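Local atomic coordinates of DUF683-containing protein (Cyanothece, PDB entry 3CSX), a protein that is a metalloprotein of the DUF683 family associated with nitrogen fixation, whose precise function remains unknown. Residues 21-26 with 67-72. Numbering follows the deposited sequence.
Sequences KKKVRK and DQLKKK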
ATOM      1  N   LYS B  21       0.649   6.804 -13.398  1.00 28.31           N
ATOM      2  CA  LYS B  21       0.700   5.638 -14.301  1.00 28.51           C
ATOM      3  C   LYS B  21       2.080   5.389 -14.862  1.00 28.83           C
ATOM      4  O   LYS B  21       2.523   4.231 -14.949  1.00 28.50           O
ATOM      5  CB  LYS B  21      -0.297   5.780 -15.464  1.00 29.14           C
ATOM      6  CG  LYS B  21      -1.733   5.637 -15.070  1.00 31.63           C
ATOM      7  CD  LYS B  21      -2.624   5.213 -16.255  1.00 34.94           C
ATOM      8  CE  LYS B  21      -3.997   4.777 -15.739  1.00 37.57           C
ATOM      9  NZ  LYS B  21      -4.750   3.895 -16.688  1.00 41.52           N
ATOM     10  N   LYS B  22       2.758   6.475 -15.251  1.00 29.13           N
ATOM     11  CA  LYS B  22       4.096   6.418 -15.827  1.00 29.33           C
ATOM     12  C   LYS B  22       5.134   5.950 -14.800  1.00 28.68           C
ATOM     13  O   LYS B  22       6.011   5.144 -15.103  1.00 28.15           O
ATOM     14  CB  LYS B  22       4.477   7.799 -16.394  1.00 29.96           C
ATOM     15  CG  LYS B  22       5.831   7.850 -17.133  1.00 33.87           C
ATOM     16  CD  LYS B  22       5.726   7.232 -18.542  1.00 37.77           C
ATOM     17  CE  LYS B  22       7.072   6.675 -19.010  1.00 37.07           C
ATOM     18  NZ  LYS B  22       8.216   7.342 -18.331  1.00 38.96           N
ATOM     19  N   LYS B  23       5.020   6.477 -13.588  1.00 26.65           N
ATOM     20  CA  LYS B  23       5.899   6.128 -12.501  1.00 25.67           C
ATOM     21  C   LYS B  23       5.693   4.649 -12.177  1.00 24.94           C
ATOM     22  O   LYS B  23       6.653   3.901 -11.993  1.00 24.89           O
ATOM     23  CB  LYS B  23       5.543   6.997 -11.299  1.00 25.53           C
ATOM     24  CG  LYS B  23       6.409   6.827 -10.073  1.00 24.34           C
ATOM     25  CD  LYS B  23       5.958   7.821  -9.030  1.00 24.20           C
ATOM     26  CE  LYS B  23       6.660   7.618  -7.682  1.00 22.24           C
ATOM     27  NZ  LYS B  23       8.170   7.789  -7.749  1.00 20.93           N
ATOM     28  N   VAL B  24       4.436   4.233 -12.104  1.00 25.23           N
ATOM     29  CA  VAL B  24       4.136   2.856 -11.765  1.00 24.86           C
ATOM     30  C   VAL B  24       4.740   1.909 -12.788  1.00 25.97           C
ATOM     31  O   VAL B  24       5.317   0.899 -12.422  1.00 26.03           O
ATOM     32  CB  VAL B  24       2.635   2.618 -11.564  1.00 24.60           C
ATOM     33  CG1 VAL B  24       2.294   1.123 -11.674  1.00 23.47           C
ATOM     34  CG2 VAL B  24       2.183   3.185 -10.232  1.00 22.34           C
ATOM     35  N   ARG B  25       4.611   2.231 -14.075  1.00 27.95           N
ATOM     36  CA  ARG B  25       5.197   1.387 -15.124  1.00 28.38           C
ATOM     37  C   ARG B  25       6.713   1.275 -15.055  1.00 27.97           C
ATOM     38  O   ARG B  25       7.242   0.199 -15.217  1.00 28.43           O
ATOM     39  CB  ARG B  25       4.769   1.870 -16.518  1.00 29.40           C
ATOM     40  CG  ARG B  25       5.284   0.991 -17.644  1.00 31.09           C
ATOM     41  CD  ARG B  25       5.001   1.640 -18.987  1.00 36.43           C
ATOM     42  NE  ARG B  25       5.074   0.670 -20.082  1.00 42.13           N
ATOM     43  CZ  ARG B  25       4.071  -0.111 -20.477  1.00 43.74           C
ATOM     44  NH1 ARG B  25       2.898  -0.067 -19.857  1.00 46.15           N
ATOM     45  NH2 ARG B  25       4.247  -0.952 -21.494  1.00 46.25           N
ATOM     46  N   LYS B  26       7.444   2.377 -14.856  1.00 28.07           N
ATOM     47  CA  LYS B  26       8.890   2.241 -14.690  1.00 27.98           C
ATOM     48  C   LYS B  26       9.298   1.372 -13.473  1.00 26.55           C
ATOM     49  O   LYS B  26      10.269   0.570 -13.511  1.00 26.07           O
ATOM     50  CB  LYS B  26       9.580   3.617 -14.675  1.00 28.73           C
ATOM     51  CG  LYS B  26       9.484   4.355 -16.023  1.00 31.21           C
ATOM     52  CD  LYS B  26      10.022   5.788 -15.926  1.00 31.02           C
ATOM     53  CE  LYS B  26      11.551   5.847 -16.142  1.00 36.91           C
ATOM     54  NZ  LYS B  26      11.846   6.327 -17.528  1.00 40.11           N
ATOM     55  N   ASP B  67       3.353  -1.318  -4.493  1.00 18.45           N
ATOM     56  CA  ASP B  67       1.983  -1.617  -3.988  1.00 19.10           C
ATOM     57  C   ASP B  67       1.352  -0.313  -3.490  1.00 19.92           C
ATOM     58  O   ASP B  67       0.219  -0.017  -3.803  1.00 20.14           O
ATOM     59  CB  ASP B  67       2.103  -2.622  -2.847  1.00 18.89           C
ATOM     60  CG  ASP B  67       0.751  -3.188  -2.373  1.00 20.67           C
ATOM     61  OD1 ASP B  67      -0.202  -3.302  -3.168  1.00 26.51           O
ATOM     62  OD2 ASP B  67       0.694  -3.525  -1.182  1.00 22.78           O
ATOM     63  N   GLN B  68       2.112   0.499  -2.757  1.00 19.54           N
ATOM     64  CA  GLN B  68       1.592   1.811  -2.342  1.00 20.64           C
ATOM     65  C   GLN B  68       1.150   2.661  -3.510  1.00 19.34           C
ATOM     66  O   GLN B  68       0.111   3.312  -3.453  1.00 18.38           O
ATOM     67  CB  GLN B  68       2.623   2.617  -1.510  1.00 20.23           C
ATOM     68  CG  GLN B  68       3.019   1.949  -0.215  1.00 24.05           C
ATOM     69  CD  GLN B  68       2.058   2.216   0.949  1.00 27.96           C
ATOM     70  OE1 GLN B  68       0.933   2.623   0.748  1.00 28.96           O
ATOM     71  NE2 GLN B  68       2.528   1.977   2.182  1.00 31.64           N
ATOM     72  N   LEU B  69       1.939   2.679  -4.586  1.00 20.05           N
ATOM     73  CA  LEU B  69       1.603   3.551  -5.685  1.00 20.31           C
ATOM     74  C   LEU B  69       0.381   3.013  -6.433  1.00 20.42           C
ATOM     75  O   LEU B  69      -0.502   3.771  -6.840  1.00 20.60           O
ATOM     76  CB  LEU B  69       2.806   3.721  -6.607  1.00 20.28           C
ATOM     77  CG  LEU B  69       3.978   4.515  -6.028  1.00 20.56           C
ATOM     78  CD1 LEU B  69       5.134   4.413  -7.043  1.00 21.98           C
ATOM     79  CD2 LEU B  69       3.571   5.978  -5.749  1.00 20.60           C
ATOM     80  N   LYS B  70       0.327   1.696  -6.578  1.00 20.26           N
ATOM     81  CA  LYS B  70      -0.823   1.086  -7.237  1.00 21.34           C
ATOM     82  C   LYS B  70      -2.134   1.355  -6.505  1.00 21.59           C
ATOM     83  O   LYS B  70      -3.134   1.736  -7.120  1.00 22.69           O
ATOM     84  CB  LYS B  70      -0.569  -0.408  -7.488  1.00 21.27           C
ATOM     85  CG  LYS B  70       0.302  -0.604  -8.716  1.00 21.56           C
ATOM     86  CD  LYS B  70       0.588  -2.065  -8.982  1.00 25.82           C
ATOM     87  CE  LYS B  70       1.654  -2.234 -10.058  1.00 27.01           C
ATOM     88  NZ  LYS B  70       1.615  -3.647 -10.560  1.00 29.68           N
ATOM     89  N   LYS B  71      -2.115   1.183  -5.191  1.00 22.04           N
ATOM     90  CA  LYS B  71      -3.260   1.516  -4.323  1.00 23.02           C
ATOM     91  C   LYS B  71      -3.625   3.003  -4.388  1.00 23.84           C
ATOM     92  O   LYS B  71      -4.802   3.332  -4.451  1.00 22.75           O
ATOM     93  CB  LYS B  71      -2.966   1.106  -2.880  1.00 22.74           C
ATOM     94  CG  LYS B  71      -2.953  -0.422  -2.699  1.00 24.93           C
ATOM     95  CD  LYS B  71      -2.362  -0.878  -1.355  1.00 25.51           C
ATOM     96  CE  LYS B  71      -2.938  -2.256  -0.937  1.00 28.68           C
ATOM     97  NZ  LYS B  71      -3.099  -3.205  -2.114  1.00 32.60           N
ATOM     98  N   LYS B  72      -2.615   3.886  -4.365  1.00 22.81           N
ATOM     99  CA  LYS B  72      -2.835   5.328  -4.547  1.00 24.06           C
ATOM    100  C   LYS B  72      -3.520   5.603  -5.887  1.00 24.49           C
ATOM    101  O   LYS B  72      -4.508   6.353  -5.939  1.00 23.76           O
ATOM    102  CB  LYS B  72      -1.506   6.124  -4.453  1.00 24.09           C
ATOM    103  CG  LYS B  72      -1.710   7.642  -4.367  1.00 25.39           C
ATOM    104  CD  LYS B  72      -0.445   8.400  -3.997  1.00 23.65           C
ATOM    105  CE  LYS B  72       0.539   8.531  -5.191  1.00 23.34           C
ATOM    106  NZ  LYS B  72       1.786   9.189  -4.718  1.00 23.13           N
TER
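Val24 and Leu69 form the centre of this apolar contact between helices 14-44 and 52-77, the two arms of an antiparallel helical hairpin with a Rop-like sequence. The short helical segments run at 151° to each other. Their axes come within 10.0 Å, and across the two segments the CA atoms of Val24 and Leu69 are the nearest pair. These two CA atoms are 6.6 Å apart. Val24 CG2 lies 3.7 Å from Leu69 CB, the two side chains passing alongside and pointing opposite ways. Leu20 and Leu27 also pack on Leu69, and Leu66 on Val24, extending the apolar seam along the hairpin.

The remaining contacts are made by the methylenes of two lysines, which continue this apolar surface on two sides of the central pair. Lys23 lies across Leu69, nearly perpendicular to it: its CG is anti to the backbone N (chi1 -177°), the chain stays extended as far as CE, and CE meets Leu69 CD1 at 3.6 Å. Lys70 lies across Val24 in a similar way, with CG and CE both packed against the CG1 methyl, CE at 3.8 Å.

Asp67, Gln68 and Lys71 make their polar contacts on the side of helix 52-77 that faces the second subunit. Gln68 NE2 donates to Gln33 OE1 of that subunit, whose Met36 packs on Asp67, Gln68 and Lys71. One helical turn apart, Asp67 and Lys71 form a salt bridge in which Lys71 NZ reaches the syn side of Asp67 OD1 at 3.1 Å, 24° out of the carboxylate plane.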